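DUF2442 domain-containing protein (Nitrosomonas europaea, PDB 2AUW) is of unknown function but may bind DNA, as its helical C-terminal part would suggest. Local coordinates at residues L104-A109 and I115-V120; E5-K10 and V90-F95. All blocks are in the same frame, centred on the assembly; numbering follows the deposited sequence. Where two conformers were deposited one is given.

Interaction 1: L104-A109 and I115-V120; sequences LSLTTA and ISRRMV
The guanidinium of Arg117 carries Leu106 CB over one face, 3.6 Å above the plane and displaced toward the rim, while Thr107 OG1 lies at its edge. Two short helices, 106-113 and 117-124, meet here across a tight turn, an arrangement consistent with the helix-turn-helix of many DNA-binding proteins. Arg117 NE donates to Thr107 OG1 with an N-H...O angle of 158°, the acceptor only 12° out of the guanidinium plane. The arginine chain bends at chi3 (85°), which swings its head back across the start of the first helix, and Arg117 NH2 goes on to a salt bridge with Asp45 of the second subunit. A water adds a further link, accepting from both Arg117 NH2 and Thr107 N. Beneath this polar layer, Val120 CG1 fits between Leu106 CD2 (3.7 Å) and Ala109 CB (3.8 Å), and Phe95 and Met99 of helix 92-101 also pack against Val120. Both helix starts are capped. Ser105 and Thr108 form a capping box, Ser105 N donating to Thr108 OG1 and Thr108 N to Ser105 OG; at the second helix, Ser116 OG accepts from Met119 N at 3.0 Å.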
# COMPACT_ATOMS: atom_id res chain seq x y z
N LEU B 104 0.13 11.18 16.23
CA LEU B 104 -0.17 9.75 16.12
C LEU B 104 0.28 9.20 14.78
O LEU B 104 0.19 9.89 13.77
CB LEU B 104 -1.68 9.51 16.28
CG LEU B 104 -2.35 9.95 17.59
CD1 LEU B 104 -3.78 9.47 17.65
CD2 LEU B 104 -1.59 9.46 18.78
N SER B 105 0.76 7.95 14.78
CA SER B 105 1.01 7.17 13.57
C SER B 105 -0.14 6.18 13.37
O SER B 105 -1.05 6.11 14.21
CB SER B 105 2.30 6.35 13.74
OG SER B 105 2.15 5.35 14.74
N LEU B 106 -0.10 5.39 12.30
CA LEU B 106 -1.05 4.28 12.12
C LEU B 106 -1.10 3.39 13.37
O LEU B 106 -2.18 3.04 13.84
CB LEU B 106 -0.69 3.43 10.90
CG LEU B 106 -0.83 4.05 9.51
CD1 LEU B 106 -0.60 2.96 8.46
CD2 LEU B 106 -2.20 4.75 9.29
N THR B 107 0.08 3.05 13.90
CA THR B 107 0.18 2.23 15.12
C THR B 107 -0.48 2.86 16.33
O THR B 107 -1.35 2.24 16.93
CB THR B 107 1.66 1.84 15.44
OG1 THR B 107 2.17 1.05 14.36
CG2 THR B 107 1.74 1.03 16.73
N THR B 108 -0.07 4.08 16.69
CA THR B 108 -0.53 4.71 17.92
C THR B 108 -2.01 5.15 17.78
O THR B 108 -2.78 5.08 18.75
CB THR B 108 0.40 5.85 18.40
OG1 THR B 108 0.61 6.79 17.35
CG2 THR B 108 1.78 5.29 18.84
N ALA B 109 -2.44 5.52 16.56
CA ALA B 109 -3.87 5.81 16.34
C ALA B 109 -4.72 4.55 16.49
O ALA B 109 -5.77 4.57 17.12
CB ALA B 109 -4.13 6.49 14.98
N ILE B 115 -8.83 -0.11 17.13
CA ILE B 115 -9.18 -0.62 15.79
C ILE B 115 -7.88 -1.02 15.08
O ILE B 115 -6.79 -0.80 15.62
CB ILE B 115 -9.98 0.42 14.92
CG1 ILE B 115 -9.11 1.64 14.55
CG2 ILE B 115 -11.28 0.85 15.61
CD1 ILE B 115 -9.84 2.71 13.68
N SER B 116 -7.99 -1.58 13.89
CA SER B 116 -6.79 -2.05 13.19
C SER B 116 -6.03 -0.91 12.53
O SER B 116 -6.64 0.14 12.24
CB SER B 116 -7.16 -3.10 12.17
OG SER B 116 -7.75 -2.52 11.00
N ARG B 117 -4.72 -1.10 12.28
CA ARG B 117 -3.93 -0.12 11.55
C ARG B 117 -4.49 0.07 10.15
O ARG B 117 -4.49 1.19 9.63
CB ARG B 117 -2.46 -0.53 11.44
CG ARG B 117 -1.74 -0.64 12.75
CD ARG B 117 -0.35 -1.20 12.48
NE ARG B 117 0.64 -0.18 12.12
CZ ARG B 117 1.12 0.01 10.89
NH1 ARG B 117 0.69 -0.71 9.87
NH2 ARG B 117 2.07 0.93 10.69
N ARG B 118 -4.97 -1.03 9.55
CA ARG B 118 -5.56 -0.94 8.23
C ARG B 118 -6.77 0.01 8.24
O ARG B 118 -6.91 0.81 7.32
CB ARG B 118 -5.99 -2.32 7.69
CG ARG B 118 -6.70 -2.27 6.32
CD ARG B 118 -7.18 -3.67 5.93
NE ARG B 118 -7.33 -3.90 4.48
CZ ARG B 118 -6.33 -3.92 3.61
NH1 ARG B 118 -6.56 -4.16 2.32
NH2 ARG B 118 -5.09 -3.66 4.01
N MSE B 119 -7.62 -0.11 9.26
CA MSE B 119 -8.83 0.71 9.31
C MSE B 119 -8.48 2.18 9.53
O MSE B 119 -9.11 3.07 8.95
CB MSE B 119 -9.79 0.22 10.38
CG MSE B 119 -10.64 -0.94 9.88
SE MSE B 119 -12.00 -0.13 8.71
CE MSE B 119 -13.53 -1.27 9.37
N VAL B 120 -7.50 2.45 10.38
CA VAL B 120 -6.95 3.80 10.50
C VAL B 120 -6.55 4.36 9.13
O VAL B 120 -6.92 5.48 8.78
CB VAL B 120 -5.78 3.86 11.51
CG1 VAL B 120 -5.12 5.27 11.54
CG2 VAL B 120 -6.26 3.46 12.92
O HOH W 1 2.55 3.36 12.35

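Interaction 2: E5-K10 and V90-F95; sequences EYFFPK and VSHEMF
Phe7 and His92 meet ring to ring where the N-terminal loop ahead of strand 11-16 packs against the first turn of helix 92-101, so the contact joins the loop that leads into this outer strand of the three-stranded antiparallel sheet to the start of the helix. The aromatic contact is oblique: the ring centroids lie 5.0 Å apart and the planes are inclined at 41°. The closest atoms are Phe7 CE1 and His92 CE1 at 3.5 Å, with Phe7 CD1 3.7 Å from His92 NE2, so one side of the phenyl ring leans over the CE1-NE2 end of the imidazole.

Apolar cover completes the pile. Phe7 CD1 and Glu93 CG sit over opposite faces of the imidazole, each displaced toward its rim, sandwiching the ring between loop and helix. The phenyl ring in turn has Pro9 CD 3.5 Å above its centre, and Tyr80 of helix 76-86 meets it edge-to-face. With chi1 at 74°, His92 CG is flanked by both the backbone N and the carbonyl carbon, which stands the imidazole up off the helix start toward the loop. An alanine here is likely to open a gap between Phe7 and Glu93 CG, leaving the phenyl ring without its imidazole neighbour.

No hydrogen bond passes between the two segments; each is held by its own partners. In the loop, Pro9 O bonds to Arg76 NH1. Ser91 is the N-cap of helix 92-101; its OG also bonds to Glu85 of helix 76-86, which fixes the cap against a second helix. The cap itself closes with Met94 N donating to Ser91 OG at 3.1 Å.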
# COMPACT_ATOMS: atom_id res chain seq x y z
N GLU B 5 1.06 11.30 1.82
CA GLU B 5 -0.39 11.16 1.71
C GLU B 5 -0.90 10.45 0.46
O GLU B 5 -0.25 10.42 -0.61
CB GLU B 5 -1.16 12.44 2.07
CG GLU B 5 -2.61 12.16 2.49
CD GLU B 5 -3.07 12.94 3.72
OE1 GLU B 5 -3.85 12.36 4.52
OE2 GLU B 5 -2.68 14.11 3.89
N TYR B 6 -2.03 9.79 0.66
CA TYR B 6 -2.76 9.04 -0.35
C TYR B 6 -4.20 9.47 -0.12
O TYR B 6 -4.66 9.47 1.02
CB TYR B 6 -2.65 7.52 -0.15
CG TYR B 6 -3.43 6.71 -1.19
CD1 TYR B 6 -3.18 6.88 -2.54
CD2 TYR B 6 -4.41 5.79 -0.81
CE1 TYR B 6 -3.88 6.17 -3.50
CE2 TYR B 6 -5.12 5.05 -1.77
CZ TYR B 6 -4.84 5.26 -3.12
OH TYR B 6 -5.50 4.57 -4.12
N PHE B 7 -4.86 9.87 -1.19
CA PHE B 7 -6.29 10.13 -1.25
C PHE B 7 -6.93 9.18 -2.27
O PHE B 7 -6.65 9.21 -3.50
CB PHE B 7 -6.57 11.63 -1.54
CG PHE B 7 -8.04 11.99 -1.60
CD1 PHE B 7 -8.83 12.06 -0.45
CD2 PHE B 7 -8.63 12.29 -2.83
CE1 PHE B 7 -10.20 12.39 -0.53
CE2 PHE B 7 -10.01 12.64 -2.92
CZ PHE B 7 -10.79 12.69 -1.75
N PHE B 8 -7.75 8.30 -1.75
CA PHE B 8 -8.30 7.21 -2.55
C PHE B 8 -9.28 7.71 -3.66
O PHE B 8 -9.07 7.44 -4.84
CB PHE B 8 -8.90 6.11 -1.64
CG PHE B 8 -9.69 5.06 -2.42
CD1 PHE B 8 -9.02 4.03 -3.09
CD2 PHE B 8 -11.08 5.15 -2.52
CE1 PHE B 8 -9.73 3.07 -3.85
CE2 PHE B 8 -11.81 4.21 -3.27
CZ PHE B 8 -11.13 3.16 -3.93
N PRO B 9 -10.31 8.49 -3.30
CA PRO B 9 -11.27 8.89 -4.37
C PRO B 9 -10.68 9.69 -5.53
O PRO B 9 -9.76 10.52 -5.35
CB PRO B 9 -12.31 9.75 -3.62
CG PRO B 9 -12.16 9.35 -2.20
CD PRO B 9 -10.70 9.08 -2.01
N LYS B 10 -11.18 9.45 -6.74
CA LYS B 10 -10.80 10.24 -7.91
C LYS B 10 -11.99 11.12 -8.26
O LYS B 10 -13.12 10.67 -8.21
CB LYS B 10 -10.49 9.34 -9.12
CG LYS B 10 -9.28 8.43 -8.93
CD LYS B 10 -9.34 7.24 -9.90
CE LYS B 10 -8.49 6.06 -9.42
NZ LYS B 10 -7.08 6.12 -9.92
N VAL B 90 -18.24 13.12 9.10
CA VAL B 90 -16.84 13.25 9.48
C VAL B 90 -15.93 13.08 8.26
O VAL B 90 -16.00 12.04 7.57
CB VAL B 90 -16.52 12.21 10.56
CG1 VAL B 90 -15.03 12.30 11.00
CG2 VAL B 90 -17.50 12.39 11.74
N SER B 91 -15.08 14.06 7.98
CA SER B 91 -14.17 13.96 6.85
C SER B 91 -12.88 13.26 7.23
O SER B 91 -12.49 13.21 8.41
CB SER B 91 -13.83 15.35 6.24
OG SER B 91 -13.17 16.11 7.27
N HIS B 92 -12.19 12.75 6.21
CA HIS B 92 -10.83 12.24 6.38
C HIS B 92 -9.84 13.31 6.89
O HIS B 92 -8.86 12.97 7.55
CB HIS B 92 -10.32 11.64 5.06
CG HIS B 92 -9.97 12.67 4.04
ND1 HIS B 92 -10.91 13.34 3.30
CD2 HIS B 92 -8.76 13.14 3.63
CE1 HIS B 92 -10.30 14.19 2.49
NE2 HIS B 92 -9.00 14.09 2.67
N GLU B 93 -10.09 14.58 6.56
CA GLU B 93 -9.27 15.71 7.08
C GLU B 93 -9.45 15.93 8.57
O GLU B 93 -8.47 16.15 9.26
CB GLU B 93 -9.54 17.00 6.31
CG GLU B 93 -9.03 16.93 4.89
CD GLU B 93 -9.12 18.26 4.15
OE1 GLU B 93 -9.64 19.24 4.68
OE2 GLU B 93 -8.65 18.30 3.01
N MSE B 94 -10.68 15.86 9.06
CA MSE B 94 -10.93 15.94 10.51
C MSE B 94 -10.16 14.83 11.23
O MSE B 94 -9.51 15.06 12.26
CB MSE B 94 -12.44 15.84 10.79
CG MSE B 94 -13.19 17.13 10.48
SE MSE B 94 -15.10 16.84 10.44
CE MSE B 94 -15.39 16.34 12.31
N PHE B 95 -10.19 13.64 10.65
CA PHE B 95 -9.52 12.46 11.19
C PHE B 95 -7.99 12.63 11.12
O PHE B 95 -7.28 12.37 12.11
CB PHE B 95 -9.96 11.20 10.43
CG PHE B 95 -9.45 9.91 11.02
CD1 PHE B 95 -10.07 9.35 12.15
CD2 PHE B 95 -8.35 9.25 10.46
CE1 PHE B 95 -9.61 8.15 12.74
CE2 PHE B 95 -7.87 8.04 11.02
CZ PHE B 95 -8.52 7.49 12.17

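How the interactions relate
Interaction 1 joins neighbouring helices within the C-terminal helical part, far from the centre of the chain; interaction 2 lies close to that centre and links residues some eighty positions apart. Their centres are about 15 Å apart, yet they touch: Phe95, on the helix begun in 90-95, packs with its CE2 3.5 Å from Val120 O. Helix 92-101 thus takes part in both neighbourhoods, receiving the N-terminal loop at its start and backing the helix pair farther on. Segments 104-109 and 115-120 bury more surface and combine buried apolar side chains with a polar side that reaches the second subunit by a salt bridge; 5-10 touches that subunit too, through Tyr6, by packing alone. Between 5-10 and 90-95 the contact is smaller, partly buried and purely ring against ring.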